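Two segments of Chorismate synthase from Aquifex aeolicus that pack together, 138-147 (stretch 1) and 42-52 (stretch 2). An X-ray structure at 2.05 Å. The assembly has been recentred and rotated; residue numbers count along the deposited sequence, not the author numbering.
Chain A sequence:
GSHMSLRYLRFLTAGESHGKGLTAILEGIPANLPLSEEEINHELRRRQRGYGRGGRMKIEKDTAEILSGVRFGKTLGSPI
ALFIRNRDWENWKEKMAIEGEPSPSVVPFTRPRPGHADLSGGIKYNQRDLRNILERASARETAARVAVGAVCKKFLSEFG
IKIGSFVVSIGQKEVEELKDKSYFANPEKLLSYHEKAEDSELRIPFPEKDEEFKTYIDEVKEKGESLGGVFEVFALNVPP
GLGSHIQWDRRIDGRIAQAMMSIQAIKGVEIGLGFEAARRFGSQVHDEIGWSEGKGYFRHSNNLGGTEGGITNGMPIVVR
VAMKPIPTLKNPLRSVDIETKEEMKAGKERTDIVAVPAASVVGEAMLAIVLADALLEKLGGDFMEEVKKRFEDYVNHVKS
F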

# COMPACT_ATOMS: atom_id res chain seq x y z
N SER A 138 -5.96 -19.31 -15.25
CA SER A 138 -5.49 -19.47 -16.63
C SER A 138 -4.76 -18.26 -17.20
O SER A 138 -5.07 -17.11 -16.87
CB SER A 138 -6.66 -19.84 -17.54
OG SER A 138 -7.08 -21.17 -17.29
N ALA A 139 -3.80 -18.54 -18.08
CA ALA A 139 -3.01 -17.50 -18.73
C ALA A 139 -3.90 -16.52 -19.47
O ALA A 139 -3.42 -15.60 -20.12
CB ALA A 139 -2.02 -18.14 -19.70
N ARG A 140 -5.21 -16.75 -19.39
CA ARG A 140 -6.18 -15.87 -20.03
C ARG A 140 -6.04 -14.49 -19.40
O ARG A 140 -6.18 -13.48 -20.07
CB ARG A 140 -7.60 -16.40 -19.78
CG ARG A 140 -8.56 -16.31 -20.95
CD ARG A 140 -8.84 -14.89 -21.42
NE ARG A 140 -8.11 -14.57 -22.64
CZ ARG A 140 -8.55 -13.77 -23.60
NH1 ARG A 140 -9.74 -13.19 -23.50
NH2 ARG A 140 -7.81 -13.55 -24.67
N GLU A 141 -5.75 -14.48 -18.10
CA GLU A 141 -5.60 -13.24 -17.34
C GLU A 141 -4.44 -12.38 -17.84
O GLU A 141 -4.48 -11.16 -17.71
CB GLU A 141 -5.39 -13.57 -15.85
CG GLU A 141 -5.54 -12.38 -14.89
CD GLU A 141 -4.29 -11.52 -14.77
OE1 GLU A 141 -3.20 -12.07 -14.55
OE2 GLU A 141 -4.41 -10.28 -14.89
N THR A 142 -3.42 -13.01 -18.43
CA THR A 142 -2.28 -12.25 -18.93
C THR A 142 -2.72 -11.28 -20.02
O THR A 142 -2.05 -10.27 -20.26
CB THR A 142 -1.13 -13.16 -19.48
OG1 THR A 142 -1.59 -13.88 -20.63
CG2 THR A 142 -0.68 -14.15 -18.41
N ALA A 143 -3.84 -11.56 -20.67
CA ALA A 143 -4.34 -10.67 -21.71
C ALA A 143 -4.67 -9.29 -21.11
O ALA A 143 -4.45 -8.26 -21.75
CB ALA A 143 -5.58 -11.26 -22.36
N ALA A 144 -5.19 -9.28 -19.89
CA ALA A 144 -5.51 -8.02 -19.24
C ALA A 144 -4.20 -7.33 -18.85
O ALA A 144 -4.10 -6.11 -18.88
CB ALA A 144 -6.37 -8.27 -17.99
N ARG A 145 -3.20 -8.13 -18.48
CA ARG A 145 -1.91 -7.57 -18.11
C ARG A 145 -1.27 -6.90 -19.31
O ARG A 145 -0.63 -5.85 -19.18
CB ARG A 145 -0.96 -8.66 -17.62
CG ARG A 145 -1.37 -9.39 -16.36
CD ARG A 145 -0.14 -10.08 -15.78
NE ARG A 145 -0.46 -11.16 -14.85
CZ ARG A 145 0.45 -11.76 -14.10
NH1 ARG A 145 1.73 -11.38 -14.17
NH2 ARG A 145 0.09 -12.74 -13.28
N VAL A 146 -1.44 -7.50 -20.48
CA VAL A 146 -0.88 -6.94 -21.70
C VAL A 146 -1.57 -5.63 -22.07
O VAL A 146 -0.93 -4.71 -22.58
CB VAL A 146 -0.98 -7.96 -22.87
CG1 VAL A 146 -0.62 -7.30 -24.19
CG2 VAL A 146 -0.02 -9.13 -22.61
N ALA A 147 -2.87 -5.54 -21.80
CA ALA A 147 -3.62 -4.31 -22.11
C ALA A 147 -3.13 -3.16 -21.23
O ALA A 147 -2.91 -2.04 -21.70
CB ALA A 147 -5.12 -4.55 -21.91
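Stretch 2 (42-52) HELRRRQRGYG

Helices far apart in sequence can pack side by side, and this pair from chorismate synthase is an instructive case. Stretch 2 enters as a helix already under way, which lasts as far as Gln48; Arg49 leaves helical angles, and a type I turn from Gln48 to Tyr51 follows. In stretch 1, Thr142 to Ala147 are helical, and the helix continues beyond. The two helices run roughly antiparallel, their directions 144° apart and their axes 9.1 Å apart at closest approach, with Val146 and Leu44 in register (CA to CA 6.4 Å).

Around this point the contact is largely through carbon. Val146, chi1 in t, sets CG1 3.6 Å from Glu43 CB and 4.1 Å from Leu44 CD2, and CG2 3.7 Å from Arg47 CD. Leu44 CD2 also touches a backbone oxygen, Ala143 O, at 3.3 Å.

Arg47 loses the most surface to the partner stretch. Its side chain, t at chi1 and chi2 and then p at chi3, reaches across to stretch 1, and Ala143 CB lies over one face of its guanidinium, 3.4 Å from Arg47 NH2. Arg47 NH1 comes within 3.0 Å of Thr142 OG1, a hydroxyl that itself donates to Ala139 O. Arg140 NH2 approaches Arg47 NH2 to 3.1 Å, like charges meeting edge to edge. Beyond the helix, Tyr51 OH lies 3.6 Å from Ala139 CB.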

# COMPACT_ATOMS: atom_id res chain seq x y z
N HIS A 42 -3.07 -3.85 -30.73
CA HIS A 42 -1.86 -4.35 -31.35
C HIS A 42 -1.10 -5.29 -30.41
O HIS A 42 -0.62 -6.33 -30.83
CB HIS A 42 -0.93 -3.20 -31.75
CG HIS A 42 0.28 -3.66 -32.50
ND1 HIS A 42 1.50 -3.03 -32.42
CD2 HIS A 42 0.46 -4.71 -33.34
CE1 HIS A 42 2.38 -3.66 -33.17
NE2 HIS A 42 1.78 -4.68 -33.74
N GLU A 43 -1.01 -4.91 -29.14
CA GLU A 43 -0.31 -5.75 -28.17
C GLU A 43 -1.10 -7.03 -27.90
O GLU A 43 -0.52 -8.11 -27.75
CB GLU A 43 -0.07 -5.00 -26.86
CG GLU A 43 0.91 -3.84 -26.97
CD GLU A 43 2.28 -4.26 -27.47
OE1 GLU A 43 2.76 -5.34 -27.09
OE2 GLU A 43 2.90 -3.49 -28.24
N LEU A 44 -2.42 -6.91 -27.82
CA LEU A 44 -3.25 -8.09 -27.58
C LEU A 44 -3.07 -9.09 -28.72
O LEU A 44 -3.09 -10.30 -28.50
CB LEU A 44 -4.72 -7.68 -27.45
CG LEU A 44 -5.04 -6.84 -26.21
CD1 LEU A 44 -6.52 -6.47 -26.19
CD2 LEU A 44 -4.67 -7.63 -24.95
N ARG A 45 -2.89 -8.58 -29.94
CA ARG A 45 -2.70 -9.44 -31.10
C ARG A 45 -1.37 -10.19 -31.06
O ARG A 45 -1.29 -11.35 -31.46
CB ARG A 45 -2.81 -8.63 -32.40
CG ARG A 45 -4.23 -8.18 -32.72
CD ARG A 45 -4.37 -7.80 -34.19
NE ARG A 45 -3.55 -6.65 -34.56
CZ ARG A 45 -3.87 -5.38 -34.31
NH1 ARG A 45 -5.01 -5.08 -33.70
NH2 ARG A 45 -3.05 -4.41 -34.67
N ARG A 46 -0.32 -9.54 -30.57
CA ARG A 46 0.99 -10.17 -30.48
C ARG A 46 0.95 -11.33 -29.49
O ARG A 46 1.55 -12.37 -29.73
CB ARG A 46 2.05 -9.16 -30.06
CG ARG A 46 2.29 -8.04 -31.07
CD ARG A 46 3.33 -7.06 -30.55
NE ARG A 46 4.63 -7.69 -30.34
CZ ARG A 46 5.36 -7.55 -29.24
NH1 ARG A 46 4.92 -6.80 -28.24
NH2 ARG A 46 6.54 -8.16 -29.14
N ARG A 47 0.23 -11.15 -28.38
CA ARG A 47 0.14 -12.21 -27.38
C ARG A 47 -0.63 -13.41 -27.94
O ARG A 47 -0.25 -14.56 -27.72
CB ARG A 47 -0.58 -11.71 -26.11
CG ARG A 47 -0.50 -12.71 -24.95
CD ARG A 47 -1.47 -12.35 -23.83
NE ARG A 47 -2.85 -12.65 -24.22
CZ ARG A 47 -3.50 -13.76 -23.91
NH1 ARG A 47 -2.92 -14.71 -23.18
NH2 ARG A 47 -4.74 -13.94 -24.34
N GLN A 48 -1.72 -13.14 -28.65
CA GLN A 48 -2.52 -14.21 -29.24
C GLN A 48 -1.71 -15.09 -30.18
O GLN A 48 -1.81 -16.31 -30.12
CB GLN A 48 -3.72 -13.64 -30.00
CG GLN A 48 -4.81 -13.08 -29.12
CD GLN A 48 -6.06 -12.72 -29.90
OE1 GLN A 48 -6.02 -11.85 -30.78
NE2 GLN A 48 -7.16 -13.38 -29.59
N ARG A 49 -0.92 -14.47 -31.05
CA ARG A 49 -0.10 -15.21 -32.00
C ARG A 49 1.08 -15.89 -31.32
O ARG A 49 1.94 -16.48 -31.99
CB ARG A 49 0.41 -14.27 -33.10
CG ARG A 49 -0.68 -13.52 -33.84
CD ARG A 49 -0.18 -12.92 -35.16
NE ARG A 49 -0.23 -11.46 -35.18
CZ ARG A 49 0.61 -10.67 -34.52
NH1 ARG A 49 1.57 -11.19 -33.77
NH2 ARG A 49 0.48 -9.35 -34.61
N GLY A 50 1.12 -15.82 -29.99
CA GLY A 50 2.21 -16.42 -29.25
C GLY A 50 2.00 -17.85 -28.82
O GLY A 50 2.92 -18.50 -28.31
N TYR A 51 0.78 -18.36 -29.00
CA TYR A 51 0.49 -19.74 -28.62
C TYR A 51 0.65 -20.68 -29.81
O TYR A 51 0.58 -21.90 -29.66
CB TYR A 51 -0.94 -19.87 -28.07
CG TYR A 51 -1.16 -19.14 -26.76
CD1 TYR A 51 -1.54 -17.80 -26.74
CD2 TYR A 51 -0.98 -19.79 -25.54
CE1 TYR A 51 -1.73 -17.12 -25.54
CE2 TYR A 51 -1.16 -19.12 -24.33
CZ TYR A 51 -1.54 -17.79 -24.34
OH TYR A 51 -1.72 -17.12 -23.15
N GLY A 52 0.87 -20.09 -30.98
CA GLY A 52 1.05 -20.89 -32.18
C GLY A 52 0.29 -20.32 -33.36
O GLY A 52 -0.69 -19.58 -33.19